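Local coordinates for epoxide hydrolase (PDB 3G02), which probably hydrolyses epoxides to the corresponding diols, as an enantioselective variant of a fungal alpha/beta-hydrolase-fold enzyme, at residues Ser71-Arg76 and Met298-Trp303; Thr34-Ser39 and Glu67-Glu72. The protein carries 9 engineered substitutions. One frame throughout, in Å; residues are numbered along the deposited sequence.

Contacts 1 and 2 are adjacent, with centres about 10 Å apart. Their ranges share Ser71 and Glu72, where the chain passes from helix 59-71 to helix 75-82. Phe73 N lies 2.9 Å from Lys68 O, a probable hydrogen bond that ties the two together. Contact 2 pairs helix 26-38 with helix 59-71 inside the N-terminal epoxide hydrolase region. Contact 1 brings the following residues onto helix 292-304, more than 200 residues further along. Trp69 also joins the two: its NE1 lies 3.0 Å from Ser300 OG, a probable hydrogen bond, and its CH2 packs 3.7 Å from Val299 CG1. Trp303 CZ2 meets Leu35 CD1 at 3.7 Å. Both contacts lie away from the predicted catalytic residues Asp193, Tyr315 and His375.

Contact 1: Ser71-Arg76 and Met298-Trp303; sequences SEFDWR and MVSLYW
Trp75 overlaps helix 292-304 with the outer part of its six-membered ring. CZ3 lies 3.7 Å from Leu301 N and 3.9 Å from Ser300 CB. CH2 sits against the Leu301 side chain, 4.1 Å from its CD1. CG of Trp75 is anti to the backbone N (chi1 174°), which carries the indole from the start of helix 75-82 over to the other helix. The indole NE1 bonds to Glu79 OE2, one turn along its own helix. Phe73, two residues earlier, brings CE2 and CZ obliquely to Ser300 OG, CE2 at 3.5 Å. Ser300 OG is gripped instead by Leu296 O, with Trp69 as its second partner, so the buried hydroxyl has polar partners beside the aromatic rings. Phe73 also packs edge-to-face with Trp69. Between the two aromatic residues, Asp74 turns outward and N-caps helix 75-82. Its OD1 accepts from Arg76 N at 3.1 Å, from above the carboxylate plane. The cap fixes the start of the helix that carries Trp75. Across the interface the grip is apolar and aromatic, while Ser300 OG and Trp75 NE1 find their bonds outside it, consistent with a buried seam between the N-terminal region and helix 292-304.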
# COMPACT_ATOMS: atom_id res chain seq x y z
N SER A 71 1.90 -18.75 -20.78
CA SER A 71 2.13 -19.39 -22.08
C SER A 71 3.57 -19.35 -22.60
O SER A 71 3.92 -20.10 -23.52
CB SER A 71 1.19 -18.78 -23.13
OG SER A 71 -0.17 -18.92 -22.75
N GLU A 72 4.40 -18.48 -22.03
CA GLU A 72 5.79 -18.33 -22.48
C GLU A 72 6.84 -18.65 -21.41
O GLU A 72 7.88 -19.23 -21.72
CB GLU A 72 6.02 -16.93 -23.06
CG GLU A 72 5.25 -16.65 -24.35
CD GLU A 72 5.34 -15.20 -24.82
OE1 GLU A 72 4.49 -14.80 -25.65
OE2 GLU A 72 6.25 -14.46 -24.38
N PHE A 73 6.56 -18.29 -20.16
CA PHE A 73 7.55 -18.39 -19.10
C PHE A 73 7.93 -19.82 -18.70
O PHE A 73 7.06 -20.66 -18.48
CB PHE A 73 7.10 -17.60 -17.86
CG PHE A 73 8.12 -17.58 -16.75
CD1 PHE A 73 9.24 -16.75 -16.84
CD2 PHE A 73 7.97 -18.38 -15.63
CE1 PHE A 73 10.19 -16.73 -15.81
CE2 PHE A 73 8.91 -18.37 -14.60
CZ PHE A 73 10.03 -17.54 -14.70
N ASP A 74 9.23 -20.06 -18.60
CA ASP A 74 9.75 -21.33 -18.12
C ASP A 74 10.79 -21.07 -17.03
O ASP A 74 11.82 -20.42 -17.26
CB ASP A 74 10.35 -22.15 -19.27
CG ASP A 74 10.79 -23.56 -18.85
OD1 ASP A 74 10.58 -23.98 -17.69
OD2 ASP A 74 11.37 -24.26 -19.72
N TRP A 75 10.50 -21.56 -15.83
CA TRP A 75 11.39 -21.40 -14.68
C TRP A 75 12.75 -22.10 -14.86
O TRP A 75 13.77 -21.59 -14.40
CB TRP A 75 10.70 -21.93 -13.42
CG TRP A 75 11.57 -21.94 -12.21
CD1 TRP A 75 12.20 -23.03 -11.66
CD2 TRP A 75 11.95 -20.81 -11.40
NE1 TRP A 75 12.92 -22.65 -10.56
CE2 TRP A 75 12.79 -21.30 -10.37
CE3 TRP A 75 11.64 -19.44 -11.44
CZ2 TRP A 75 13.33 -20.46 -9.39
CZ3 TRP A 75 12.18 -18.61 -10.46
CH2 TRP A 75 13.02 -19.13 -9.46
N ARG A 76 12.75 -23.25 -15.53
CA ARG A 76 13.94 -24.11 -15.56
C ARG A 76 15.23 -23.49 -16.14
O ARG A 76 16.29 -23.63 -15.53
CB ARG A 76 13.64 -25.47 -16.21
CG ARG A 76 12.63 -26.33 -15.46
CD ARG A 76 13.12 -26.72 -14.07
NE ARG A 76 12.12 -27.54 -13.38
CZ ARG A 76 11.96 -27.58 -12.06
NH1 ARG A 76 12.72 -26.85 -11.26
NH2 ARG A 76 11.01 -28.36 -11.54
N MET A 298 12.24 -12.47 -11.59
CA MET A 298 12.41 -11.89 -10.25
C MET A 298 11.17 -12.08 -9.38
O MET A 298 11.27 -12.41 -8.20
CB MET A 298 12.78 -10.41 -10.31
CG MET A 298 14.08 -10.10 -11.04
SD MET A 298 15.49 -11.12 -10.52
CE MET A 298 16.86 -10.11 -11.12
N VAL A 299 10.00 -11.86 -9.98
CA VAL A 299 8.74 -12.03 -9.26
C VAL A 299 8.50 -13.51 -8.92
O VAL A 299 8.09 -13.83 -7.80
CB VAL A 299 7.55 -11.40 -10.04
CG1 VAL A 299 6.23 -11.75 -9.38
CG2 VAL A 299 7.71 -9.88 -10.11
N SER A 300 8.76 -14.40 -9.88
CA SER A 300 8.62 -15.84 -9.63
C SER A 300 9.56 -16.30 -8.51
O SER A 300 9.16 -17.08 -7.66
CB SER A 300 8.89 -16.65 -10.90
OG SER A 300 7.93 -16.34 -11.90
N LEU A 301 10.79 -15.79 -8.52
CA LEU A 301 11.76 -16.09 -7.47
C LEU A 301 11.23 -15.68 -6.09
O LEU A 301 11.29 -16.46 -5.15
CB LEU A 301 13.09 -15.39 -7.77
CG LEU A 301 14.20 -15.46 -6.72
CD1 LEU A 301 14.65 -16.90 -6.44
CD2 LEU A 301 15.37 -14.59 -7.16
N TYR A 302 10.70 -14.46 -6.00
CA TYR A 302 10.07 -14.01 -4.76
C TYR A 302 8.88 -14.88 -4.36
O TYR A 302 8.72 -15.23 -3.18
CB TYR A 302 9.61 -12.55 -4.89
CG TYR A 302 10.59 -11.54 -4.34
CD1 TYR A 302 11.94 -11.55 -4.72
CD2 TYR A 302 10.16 -10.54 -3.46
CE1 TYR A 302 12.83 -10.61 -4.22
CE2 TYR A 302 11.05 -9.59 -2.97
CZ TYR A 302 12.38 -9.63 -3.35
OH TYR A 302 13.25 -8.70 -2.86
N TRP A 303 8.05 -15.23 -5.34
CA TRP A 303 6.85 -16.03 -5.07
C TRP A 303 7.20 -17.40 -4.50
O TRP A 303 6.67 -17.81 -3.46
CB TRP A 303 6.01 -16.21 -6.34
CG TRP A 303 4.83 -17.11 -6.12
CD1 TRP A 303 4.75 -18.44 -6.41
CD2 TRP A 303 3.58 -16.75 -5.53
NE1 TRP A 303 3.52 -18.94 -6.04
CE2 TRP A 303 2.78 -17.92 -5.50
CE3 TRP A 303 3.05 -15.56 -5.02
CZ2 TRP A 303 1.48 -17.92 -4.99
CZ3 TRP A 303 1.75 -15.56 -4.51
CH2 TRP A 303 0.98 -16.74 -4.50

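Contact 2: Thr34-Ser39 and Glu67-Glu72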
# COMPACT_ATOMS: atom_id res chain seq x y z
N THR A 34 -1.22 -22.57 -11.95
CA THR A 34 -2.64 -22.65 -11.57
C THR A 34 -3.12 -21.34 -10.95
O THR A 34 -4.18 -20.83 -11.33
CB THR A 34 -2.89 -23.83 -10.61
OG1 THR A 34 -2.68 -25.06 -11.32
CG2 THR A 34 -4.33 -23.81 -10.07
N LEU A 35 -2.33 -20.78 -10.04
CA LEU A 35 -2.74 -19.55 -9.36
C LEU A 35 -2.63 -18.33 -10.27
O LEU A 35 -3.42 -17.39 -10.13
CB LEU A 35 -1.98 -19.37 -8.04
CG LEU A 35 -2.13 -20.49 -7.00
CD1 LEU A 35 -1.42 -20.12 -5.71
CD2 LEU A 35 -3.60 -20.84 -6.72
N VAL A 36 -1.68 -18.33 -11.21
CA VAL A 36 -1.64 -17.28 -12.23
C VAL A 36 -2.91 -17.33 -13.08
O VAL A 36 -3.54 -16.30 -13.32
CB VAL A 36 -0.38 -17.38 -13.13
CG1 VAL A 36 -0.47 -16.41 -14.31
CG2 VAL A 36 0.89 -17.11 -12.33
N ARG A 37 -3.29 -18.53 -13.51
CA ARG A 37 -4.51 -18.72 -14.30
C ARG A 37 -5.77 -18.31 -13.54
O ARG A 37 -6.64 -17.64 -14.09
CB ARG A 37 -4.62 -20.17 -14.78
CG ARG A 37 -5.67 -20.37 -15.86
CD ARG A 37 -5.84 -21.84 -16.23
NE ARG A 37 -6.56 -22.58 -15.20
CZ ARG A 37 -6.00 -23.46 -14.37
NH1 ARG A 37 -4.70 -23.72 -14.44
NH2 ARG A 37 -6.75 -24.08 -13.47
N LEU A 38 -5.86 -18.70 -12.26
CA LEU A 38 -7.04 -18.42 -11.44
C LEU A 38 -7.20 -16.96 -11.06
O LEU A 38 -8.32 -16.49 -10.82
CB LEU A 38 -7.03 -19.28 -10.17
CG LEU A 38 -7.34 -20.77 -10.30
CD1 LEU A 38 -7.05 -21.44 -8.98
CD2 LEU A 38 -8.79 -21.01 -10.73
N SER A 39 -6.08 -16.24 -11.00
CA SER A 39 -6.05 -14.83 -10.61
C SER A 39 -6.87 -13.94 -11.54
O SER A 39 -6.84 -14.11 -12.76
CB SER A 39 -4.61 -14.32 -10.57
OG SER A 39 -3.85 -14.97 -9.57
N GLU A 67 -0.51 -13.30 -19.43
CA GLU A 67 -0.49 -14.22 -20.57
C GLU A 67 0.90 -14.80 -20.83
O GLU A 67 1.05 -16.00 -21.05
CB GLU A 67 -1.04 -13.55 -21.83
CG GLU A 67 -2.41 -14.08 -22.24
CD GLU A 67 -2.40 -15.58 -22.50
OE1 GLU A 67 -3.05 -16.31 -21.73
OE2 GLU A 67 -1.74 -16.02 -23.47
N LYS A 68 1.91 -13.93 -20.79
CA LYS A 68 3.31 -14.34 -20.93
C LYS A 68 3.71 -15.34 -19.84
O LYS A 68 4.36 -16.35 -20.12
CB LYS A 68 4.24 -13.13 -20.91
CG LYS A 68 4.25 -12.32 -22.20
CD LYS A 68 5.25 -11.17 -22.14
CE LYS A 68 5.32 -10.44 -23.48
NZ LYS A 68 6.19 -9.23 -23.39
N TRP A 69 3.31 -15.06 -18.61
CA TRP A 69 3.62 -15.92 -17.48
C TRP A 69 3.03 -17.32 -17.66
O TRP A 69 3.63 -18.32 -17.27
CB TRP A 69 3.09 -15.30 -16.19
CG TRP A 69 3.91 -15.55 -14.97
CD1 TRP A 69 4.96 -16.41 -14.84
CD2 TRP A 69 3.72 -14.95 -13.69
NE1 TRP A 69 5.45 -16.37 -13.56
CE2 TRP A 69 4.70 -15.48 -12.83
CE3 TRP A 69 2.81 -14.00 -13.19
CZ2 TRP A 69 4.81 -15.09 -11.49
CZ3 TRP A 69 2.91 -13.63 -11.86
CH2 TRP A 69 3.90 -14.16 -11.03
N LEU A 70 1.83 -17.37 -18.24
CA LEU A 70 1.14 -18.64 -18.47
C LEU A 70 1.66 -19.44 -19.67
O LEU A 70 1.84 -20.66 -19.57
CB LEU A 70 -0.36 -18.39 -18.65
CG LEU A 70 -1.21 -18.14 -17.41
CD1 LEU A 70 -2.59 -17.62 -17.83
CD2 LEU A 70 -1.33 -19.39 -16.55
N SER A 71 1.90 -18.75 -20.78
CA SER A 71 2.13 -19.39 -22.08
C SER A 71 3.57 -19.35 -22.60
O SER A 71 3.92 -20.10 -23.52
CB SER A 71 1.19 -18.78 -23.13
OG SER A 71 -0.17 -18.92 -22.75
N GLU A 72 4.40 -18.48 -22.03
CA GLU A 72 5.79 -18.33 -22.48
C GLU A 72 6.84 -18.65 -21.41
O GLU A 72 7.88 -19.23 -21.72
CB GLU A 72 6.02 -16.93 -23.06
CG GLU A 72 5.25 -16.65 -24.35
CD GLU A 72 5.34 -15.20 -24.82
OE1 GLU A 72 4.49 -14.80 -25.65
OE2 GLU A 72 6.25 -14.46 -24.38
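Val36 fills the tight, buried side of this helix pair, one methyl on each of two neighbours. CG2 stands over one face of the Trp69 indole, 3.9 Å from the centroid of the six-membered ring and 17° off its normal, a CH-pi contact. CG1 touches Leu70 CG at 3.6 Å. With chi1 at 171°, CG1 is anti to the backbone N while CG2 lies beside it, and this split lets one valine serve both partners. Trp69 continues inward, touching Pro271 and Leu296. The other side faces solvent and involves little of Arg37. Leu70 CD2 rests on it, 3.8 Å from CB, but the exposed arginine then bends at chi3 and leads its guanidinium away. The two helices run roughly antiparallel, at 143°, with axes 9.7 Å apart at these segments. Near the C-terminal end of helix 26-38, Arg66 donates through NE to Val36 O and through NH2 to Arg37 O, and Ser39 N bonds to Leu35 O. The interface between the two segments is therefore held by apolar and CH-pi packing, while polar bonds finish the helix end beside it.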